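Local coordinates for protein PTS system glucose-specific EIIA component (Mycoplasma capricolum, PDB 2GPR) that takes a phosphoryl group from phospho-HPr onto a histidine and passes it to the EIIB domain, driving phosphorylation of glucose as it is transported, at residues A[10-15]-A[148-153]; A[16-21]-A[137-142]. One frame throughout, in Å; residues are numbered along the deposited sequence.

Contact 1: residues A[10-15]-A[148-153]; sequences VLAPCD and DVVAIL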
ATOM      1  N   VAL A  10       2.855  -1.311  10.232  1.00 24.82           N
ATOM      2  CA  VAL A  10       2.153  -1.334   8.976  1.00 23.04           C
ATOM      3  C   VAL A  10       1.519  -2.673   8.729  1.00 22.96           C
ATOM      4  O   VAL A  10       2.181  -3.635   8.929  1.00 25.03           O
ATOM      5  CB  VAL A  10       2.809  -0.572   7.785  1.00 23.34           C
ATOM      6  CG1 VAL A  10       3.841   0.471   8.206  1.00 19.09           C
ATOM      7  CG2 VAL A  10       3.276  -1.403   6.608  1.00 25.72           C
ATOM      8  N   LEU A  11       0.207  -2.750   8.397  1.00 22.26           N
ATOM      9  CA  LEU A  11      -0.463  -4.053   8.148  1.00 20.68           C
ATOM     10  C   LEU A  11      -0.478  -4.485   6.664  1.00 26.50           C
ATOM     11  O   LEU A  11      -0.186  -3.728   5.734  1.00 33.08           O
ATOM     12  CB  LEU A  11      -1.911  -4.183   8.732  1.00 15.28           C
ATOM     13  CG  LEU A  11      -2.192  -3.566  10.106  1.00 12.06           C
ATOM     14  CD1 LEU A  11      -3.599  -3.897  10.555  1.00  9.49           C
ATOM     15  CD2 LEU A  11      -1.201  -3.999  11.179  1.00 12.66           C
ATOM     16  N   ALA A  12      -0.838  -5.714   6.418  1.00 24.89           N
ATOM     17  CA  ALA A  12      -0.985  -6.138   5.063  1.00 25.37           C
ATOM     18  C   ALA A  12      -2.418  -5.805   4.621  1.00 27.75           C
ATOM     19  O   ALA A  12      -3.359  -6.154   5.316  1.00 30.01           O
ATOM     20  CB  ALA A  12      -0.744  -7.618   5.001  1.00 26.62           C
ATOM     21  N   PRO A  13      -2.585  -5.063   3.503  1.00 27.00           N
ATOM     22  CA  PRO A  13      -3.898  -4.648   2.950  1.00 22.22           C
ATOM     23  C   PRO A  13      -4.682  -5.748   2.194  1.00 19.57           C
ATOM     24  O   PRO A  13      -5.883  -5.648   1.939  1.00 15.28           O
ATOM     25  CB  PRO A  13      -3.584  -3.551   1.968  1.00 21.40           C
ATOM     26  CG  PRO A  13      -2.095  -3.608   1.698  1.00 22.66           C
ATOM     27  CD  PRO A  13      -1.469  -4.301   2.878  1.00 26.23           C
ATOM     28  N   CYS A  14      -3.989  -6.815   1.821  1.00 20.22           N
ATOM     29  CA  CYS A  14      -4.616  -7.957   1.223  1.00 22.40           C
ATOM     30  C   CYS A  14      -3.866  -9.248   1.599  1.00 26.92           C
ATOM     31  O   CYS A  14      -2.842  -9.259   2.330  1.00 26.92           O
ATOM     32  CB  CYS A  14      -4.750  -7.837  -0.276  1.00 22.86           C
ATOM     33  SG  CYS A  14      -3.145  -7.685  -1.015  1.00 24.29           S
ATOM     34  N   ASP A  15      -4.392 -10.349   1.145  1.00 27.99           N
ATOM     35  CA  ASP A  15      -3.717 -11.555   1.434  1.00 32.06           C
ATOM     36  C   ASP A  15      -2.668 -11.703   0.349  1.00 33.74           C
ATOM     37  O   ASP A  15      -2.824 -11.123  -0.709  1.00 35.67           O
ATOM     38  CB  ASP A  15      -4.715 -12.752   1.517  1.00 34.98           C
ATOM     39  CG  ASP A  15      -5.470 -12.896   2.846  1.00 37.61           C
ATOM     40  OD1 ASP A  15      -5.252 -11.936   3.742  1.00 35.82           O
ATOM     41  OD2 ASP A  15      -6.188 -13.857   3.080  1.00 40.22           O
ATOM     42  N   ASP A 148      -2.021  -8.338   9.089  1.00 20.22           N
ATOM     43  CA  ASP A 148      -0.900  -8.890   9.797  1.00 20.12           C
ATOM     44  C   ASP A 148       0.102  -7.831   9.869  1.00 17.92           C
ATOM     45  O   ASP A 148       0.281  -7.148   8.874  1.00 16.06           O
ATOM     46  CB  ASP A 148      -0.215  -9.982   8.911  1.00 20.77           C
ATOM     47  CG  ASP A 148      -0.764 -11.378   8.934  1.00 21.73           C
ATOM     48  OD1 ASP A 148      -1.863 -11.465   9.572  1.00 23.90           O
ATOM     49  OD2 ASP A 148      -0.232 -12.324   8.392  1.00 23.68           O
ATOM     50  N   VAL A 149       0.848  -7.764  10.944  1.00 19.11           N
ATOM     51  CA  VAL A 149       1.931  -6.817  10.921  1.00 20.92           C
ATOM     52  C   VAL A 149       2.973  -7.276   9.886  1.00 24.88           C
ATOM     53  O   VAL A 149       3.243  -8.457   9.724  1.00 26.19           O
ATOM     54  CB  VAL A 149       2.519  -6.474  12.279  1.00 19.17           C
ATOM     55  CG1 VAL A 149       3.806  -5.682  12.073  1.00 19.83           C
ATOM     56  CG2 VAL A 149       1.528  -5.624  13.031  1.00 17.61           C
ATOM     57  N   VAL A 150       3.539  -6.318   9.167  1.00 25.82           N
ATOM     58  CA  VAL A 150       4.427  -6.533   8.036  1.00 22.88           C
ATOM     59  C   VAL A 150       5.661  -5.589   8.058  1.00 22.29           C
ATOM     60  O   VAL A 150       6.620  -5.768   7.326  1.00 24.42           O
ATOM     61  CB  VAL A 150       3.534  -6.381   6.768  1.00 21.82           C
ATOM     62  CG1 VAL A 150       4.184  -5.673   5.589  1.00 23.35           C
ATOM     63  CG2 VAL A 150       2.982  -7.731   6.341  1.00 23.12           C
ATOM     64  N   ALA A 151       5.641  -4.575   8.905  1.00 20.50           N
ATOM     65  CA  ALA A 151       6.748  -3.649   9.011  1.00 17.31           C
ATOM     66  C   ALA A 151       6.551  -2.666  10.096  1.00 17.77           C
ATOM     67  O   ALA A 151       5.461  -2.333  10.521  1.00 18.60           O
ATOM     68  CB  ALA A 151       7.038  -2.904   7.736  1.00 16.85           C
ATOM     69  N   ILE A 152       7.669  -2.224  10.553  1.00 21.56           N
ATOM     70  CA  ILE A 152       7.796  -1.262  11.625  1.00 22.34           C
ATOM     71  C   ILE A 152       8.613  -0.149  11.088  1.00 20.22           C
ATOM     72  O   ILE A 152       9.659  -0.419  10.481  1.00 17.91           O
ATOM     73  CB  ILE A 152       8.578  -1.876  12.812  1.00 23.66           C
ATOM     74  CG1 ILE A 152       7.856  -3.082  13.363  1.00 20.03           C
ATOM     75  CG2 ILE A 152       8.805  -0.865  13.920  1.00 23.19           C
ATOM     76  CD1 ILE A 152       6.552  -2.719  14.030  1.00 16.79           C
ATOM     77  N   LEU A 153       8.052   1.062  11.216  1.00 23.48           N
ATOM     78  CA  LEU A 153       8.681   2.351  10.873  1.00 24.52           C
ATOM     79  C   LEU A 153       8.866   2.947  12.245  1.00 25.72           C
ATOM     80  O   LEU A 153       7.902   3.322  12.899  1.00 25.18           O
ATOM     81  CB  LEU A 153       7.848   3.236   9.869  1.00 24.46           C
ATOM     82  CG  LEU A 153       8.621   4.470   9.337  1.00 25.77           C
ATOM     83  CD1 LEU A 153       9.484   4.147   8.109  1.00 24.28           C
ATOM     84  CD2 LEU A 153       7.646   5.596   9.001  1.00 26.26           C
TER
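Val10 pairs with strand 149-153 through its backbone: its N-H reaches Ala151 O at 2.8 Å, a nearly straight bond (166°) whose donor is tilted 22° from the carbonyl plane. Its own carbonyl takes Val150 N at 3.0 Å, nearly along the C=O axis. Val150 and Ala151 thus both face Val10, a classic beta bulge in strand 149-153. On the buried face the methyl CG2 of Val10 lies 4.2 Å from Ala151 CB; small and branched apolar groups suit this place, where Phe38 and Phe128 of the large sheet close over Val10. Leu11 diverges to the partly exposed side, where its side chain and that of Val149 cross obliquely, Leu11 CD2 meeting Val149 CG2 at 3.7 Å. In Val149, CG1 is anti to the backbone N (chi1 169°), which leaves CG2 on the N side, within reach of Leu11. Asp148 O accepts a weak hydrogen bond from Ala12 N at 3.1 Å and has a CA-H···O contact with Leu11 CA at 3.3 Å. The short methyl of Ala12 meets Val150 CG2. The pairing of these terminal strands therefore rests on two sound main-chain hydrogen bonds and a weak third, with aliphatic contacts on both sides of the strand pair.

Contact 2: residues A[16-21]-A[137-142]; sequences GTIITL and EIVKMG
A short antiparallel bridge ties Ile18, on the outermost strand 16-19 of the large sheet, to Gly142 in the loop between strands 124-130 and 149-153. Ile18 N donates to Gly142 O at 2.9 Å, the donor lying 21° out of that carbonyl's plane, and the return bond from Gly142 N to Ile18 O is weak at 3.5 Å. The hydrogen bond to Gly142 O is supplemented by a CA-H···O contact from Thr17. At Gly142 the backbone angles (phi 92°, psi -162°) would press a beta carbon against the preceding carbonyl, which explains glycine there. Thr17 lays CG2 against Gly142 O at 3.4 Å, while its OG1 turns to Glu143; a threonine thus serves the loop with both branches.

Ile18 spreads over the loop. Its CG2, anti to the backbone N, meets Val139 CG1 at 4.1 Å, the two side chains crossing at about a right angle, and lies 3.8 Å from Lys140 O. Phe38 and Ile40 of strand 36-42 pack against the same isoleucine. Farther along, the exposed Met141 bends at chi2 and chi3, which folds SD back to within 4.0 Å of Thr20 CG2; its CE comes near Ile18 O. The hydroxyl of Thr20 hydrogen-bonds Glu23 instead. The chemistry implies one firm backbone bond at the sheet edge, backed by a thin aliphatic and thioether cover that binds the loop to it over a limited area.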
ATOM      1  N   GLY A  16      -1.568 -12.415   0.618  1.00 33.79           N
ATOM      2  CA  GLY A  16      -0.515 -12.616  -0.393  1.00 31.96           C
ATOM      3  C   GLY A  16       0.889 -12.661   0.200  1.00 30.63           C
ATOM      4  O   GLY A  16       1.072 -12.894   1.395  1.00 30.22           O
ATOM      5  N   THR A  17       1.883 -12.416  -0.656  1.00 28.50           N
ATOM      6  CA  THR A  17       3.252 -12.439  -0.229  1.00 26.40           C
ATOM      7  C   THR A  17       3.884 -11.075  -0.256  1.00 25.83           C
ATOM      8  O   THR A  17       3.893 -10.405  -1.278  1.00 26.19           O
ATOM      9  CB  THR A  17       4.051 -13.273  -1.230  1.00 27.46           C
ATOM     10  OG1 THR A  17       3.282 -14.372  -1.619  1.00 30.36           O
ATOM     11  CG2 THR A  17       5.417 -13.689  -0.680  1.00 25.71           C
ATOM     12  N   ILE A  18       4.521 -10.703   0.823  1.00 25.29           N
ATOM     13  CA  ILE A  18       5.284  -9.501   0.797  1.00 24.58           C
ATOM     14  C   ILE A  18       6.557  -9.867   0.041  1.00 25.30           C
ATOM     15  O   ILE A  18       7.111 -10.939   0.258  1.00 26.67           O
ATOM     16  CB  ILE A  18       5.564  -8.964   2.193  1.00 25.10           C
ATOM     17  CG1 ILE A  18       4.223  -8.654   2.895  1.00 29.39           C
ATOM     18  CG2 ILE A  18       6.457  -7.713   2.132  1.00 22.59           C
ATOM     19  CD1 ILE A  18       3.357  -7.623   2.140  1.00 30.50           C
ATOM     20  N   ILE A  19       6.918  -9.063  -0.942  1.00 25.05           N
ATOM     21  CA  ILE A  19       8.101  -9.260  -1.750  1.00 23.02           C
ATOM     22  C   ILE A  19       8.810  -7.924  -1.650  1.00 23.37           C
ATOM     23  O   ILE A  19       8.239  -7.013  -1.068  1.00 24.14           O
ATOM     24  CB  ILE A  19       7.729  -9.601  -3.214  1.00 23.97           C
ATOM     25  CG1 ILE A  19       7.061  -8.400  -3.911  1.00 24.08           C
ATOM     26  CG2 ILE A  19       6.728 -10.745  -3.265  1.00 23.73           C
ATOM     27  CD1 ILE A  19       6.023  -8.845  -4.925  1.00 23.36           C
ATOM     28  N   THR A  20      10.010  -7.788  -2.225  1.00 22.24           N
ATOM     29  CA  THR A  20      10.777  -6.541  -2.171  1.00 21.51           C
ATOM     30  C   THR A  20      10.490  -5.672  -3.358  1.00 21.64           C
ATOM     31  O   THR A  20       9.854  -6.126  -4.316  1.00 23.24           O
ATOM     32  CB  THR A  20      12.310  -6.767  -2.034  1.00 20.66           C
ATOM     33  OG1 THR A  20      12.814  -7.568  -3.102  1.00 24.37           O
ATOM     34  CG2 THR A  20      12.661  -7.412  -0.696  1.00 15.63           C
ATOM     35  N   LEU A  21      10.954  -4.424  -3.278  1.00 19.70           N
ATOM     36  CA  LEU A  21      10.749  -3.485  -4.349  1.00 22.20           C
ATOM     37  C   LEU A  21      11.607  -3.881  -5.541  1.00 24.44           C
ATOM     38  O   LEU A  21      11.348  -3.585  -6.717  1.00 21.80           O
ATOM     39  CB  LEU A  21      11.077  -2.042  -3.942  1.00 23.58           C
ATOM     40  CG  LEU A  21      10.003  -1.357  -3.090  1.00 25.07           C
ATOM     41  CD1 LEU A  21      10.443   0.077  -2.829  1.00 26.08           C
ATOM     42  CD2 LEU A  21       8.612  -1.374  -3.758  1.00 23.66           C
ATOM     43  N   GLU A 137      12.725  -0.770  10.835  1.00 27.53           N
ATOM     44  CA  GLU A 137      13.536  -1.722  11.689  1.00 28.04           C
ATOM     45  C   GLU A 137      13.239  -3.126  11.074  1.00 33.29           C
ATOM     46  O   GLU A 137      14.162  -3.809  10.570  1.00 35.44           O
ATOM     47  CB  GLU A 137      13.364  -1.628  13.344  1.00 23.18           C
ATOM     48  CG  GLU A 137      14.632  -1.736  14.371  1.00 18.41           C
ATOM     49  CD  GLU A 137      14.420  -1.827  15.983  1.00 12.09           C
ATOM     50  OE1 GLU A 137      13.678  -2.719  16.382  1.00  6.37           O
ATOM     51  OE2 GLU A 137      15.011  -1.202  16.862  1.00 13.32           O
ATOM     52  N   ILE A 138      11.956  -3.436  10.862  1.00 32.30           N
ATOM     53  CA  ILE A 138      11.616  -4.750  10.353  1.00 33.00           C
ATOM     54  C   ILE A 138      10.514  -4.824   9.316  1.00 32.76           C
ATOM     55  O   ILE A 138       9.421  -4.304   9.514  1.00 36.67           O
ATOM     56  CB  ILE A 138      11.224  -5.655  11.541  1.00 34.56           C
ATOM     57  CG1 ILE A 138      12.149  -5.440  12.715  1.00 36.85           C
ATOM     58  CG2 ILE A 138      11.162  -7.143  11.198  1.00 34.52           C
ATOM     59  CD1 ILE A 138      11.566  -4.452  13.722  1.00 40.25           C
ATOM     60  N   VAL A 139      10.776  -5.567   8.239  1.00 27.45           N
ATOM     61  CA  VAL A 139       9.752  -5.868   7.295  1.00 26.43           C
ATOM     62  C   VAL A 139       9.535  -7.374   7.296  1.00 23.81           C
ATOM     63  O   VAL A 139      10.379  -8.111   6.848  1.00 19.74           O
ATOM     64  CB  VAL A 139       9.968  -5.422   5.828  1.00 29.05           C
ATOM     65  CG1 VAL A 139       8.798  -5.987   4.988  1.00 27.45           C
ATOM     66  CG2 VAL A 139      10.028  -3.916   5.663  1.00 29.45           C
ATOM     67  N   LYS A 140       8.389  -7.831   7.754  1.00 27.65           N
ATOM     68  CA  LYS A 140       8.095  -9.250   7.724  1.00 28.38           C
ATOM     69  C   LYS A 140       7.784  -9.665   6.287  1.00 30.26           C
ATOM     70  O   LYS A 140       6.942  -9.032   5.623  1.00 35.46           O
ATOM     71  CB  LYS A 140       7.046  -9.658   8.748  1.00 30.45           C
ATOM     72  CG  LYS A 140       6.350 -10.986   8.442  1.00 34.37           C
ATOM     73  CD  LYS A 140       4.881 -11.022   8.883  1.00 38.78           C
ATOM     74  CE  LYS A 140       4.643 -11.470  10.334  1.00 41.97           C
ATOM     75  NZ  LYS A 140       3.207 -11.448  10.753  1.00 42.72           N
ATOM     76  N   MET A 141       8.554 -10.681   5.776  1.00 24.06           N
ATOM     77  CA  MET A 141       8.459 -11.161   4.424  1.00 20.25           C
ATOM     78  C   MET A 141       7.724 -12.473   4.308  1.00 21.39           C
ATOM     79  O   MET A 141       7.335 -13.080   5.280  1.00 22.97           O
ATOM     80  CB  MET A 141       9.853 -11.291   3.834  1.00 20.70           C
ATOM     81  CG  MET A 141      10.511  -9.947   3.656  1.00 23.92           C
ATOM     82  SD  MET A 141      10.402  -9.407   1.969  1.00 25.63           S
ATOM     83  CE  MET A 141      10.925 -10.960   1.210  1.00 27.49           C
ATOM     84  N   GLY A 142       7.495 -12.919   3.104  1.00 20.86           N
ATOM     85  CA  GLY A 142       6.839 -14.171   2.976  1.00 21.08           C
ATOM     86  C   GLY A 142       5.342 -14.043   2.873  1.00 22.24           C
ATOM     87  O   GLY A 142       4.829 -12.983   2.546  1.00 19.43           O
TER

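How the contacts relate
Both contacts are partly buried and lie on the same side of the chain's centre, their centres about 9 Å apart, but contact 1 is the more central. It pairs two strands of a small separate sheet, and most of its touching residues are buried. Contact 2 joins the edge of the large sheet to an irregular loop, through the Lys140 carbonyl and the exposed Met141 side chain among others. Strands 8-11 and 16-19 are consecutive in the chain, and the partner segments are linked directly: Lys140 N probably hydrogen-bonds Val150 O, and Ile138 O probably accepts Ile152 N. Strand 149-153 therefore has strand 8-11 and the 137-142 loop as partners. Contact 1 has two good backbone bonds and a weak one, contact 2 one good and one weak, with side-chain cover.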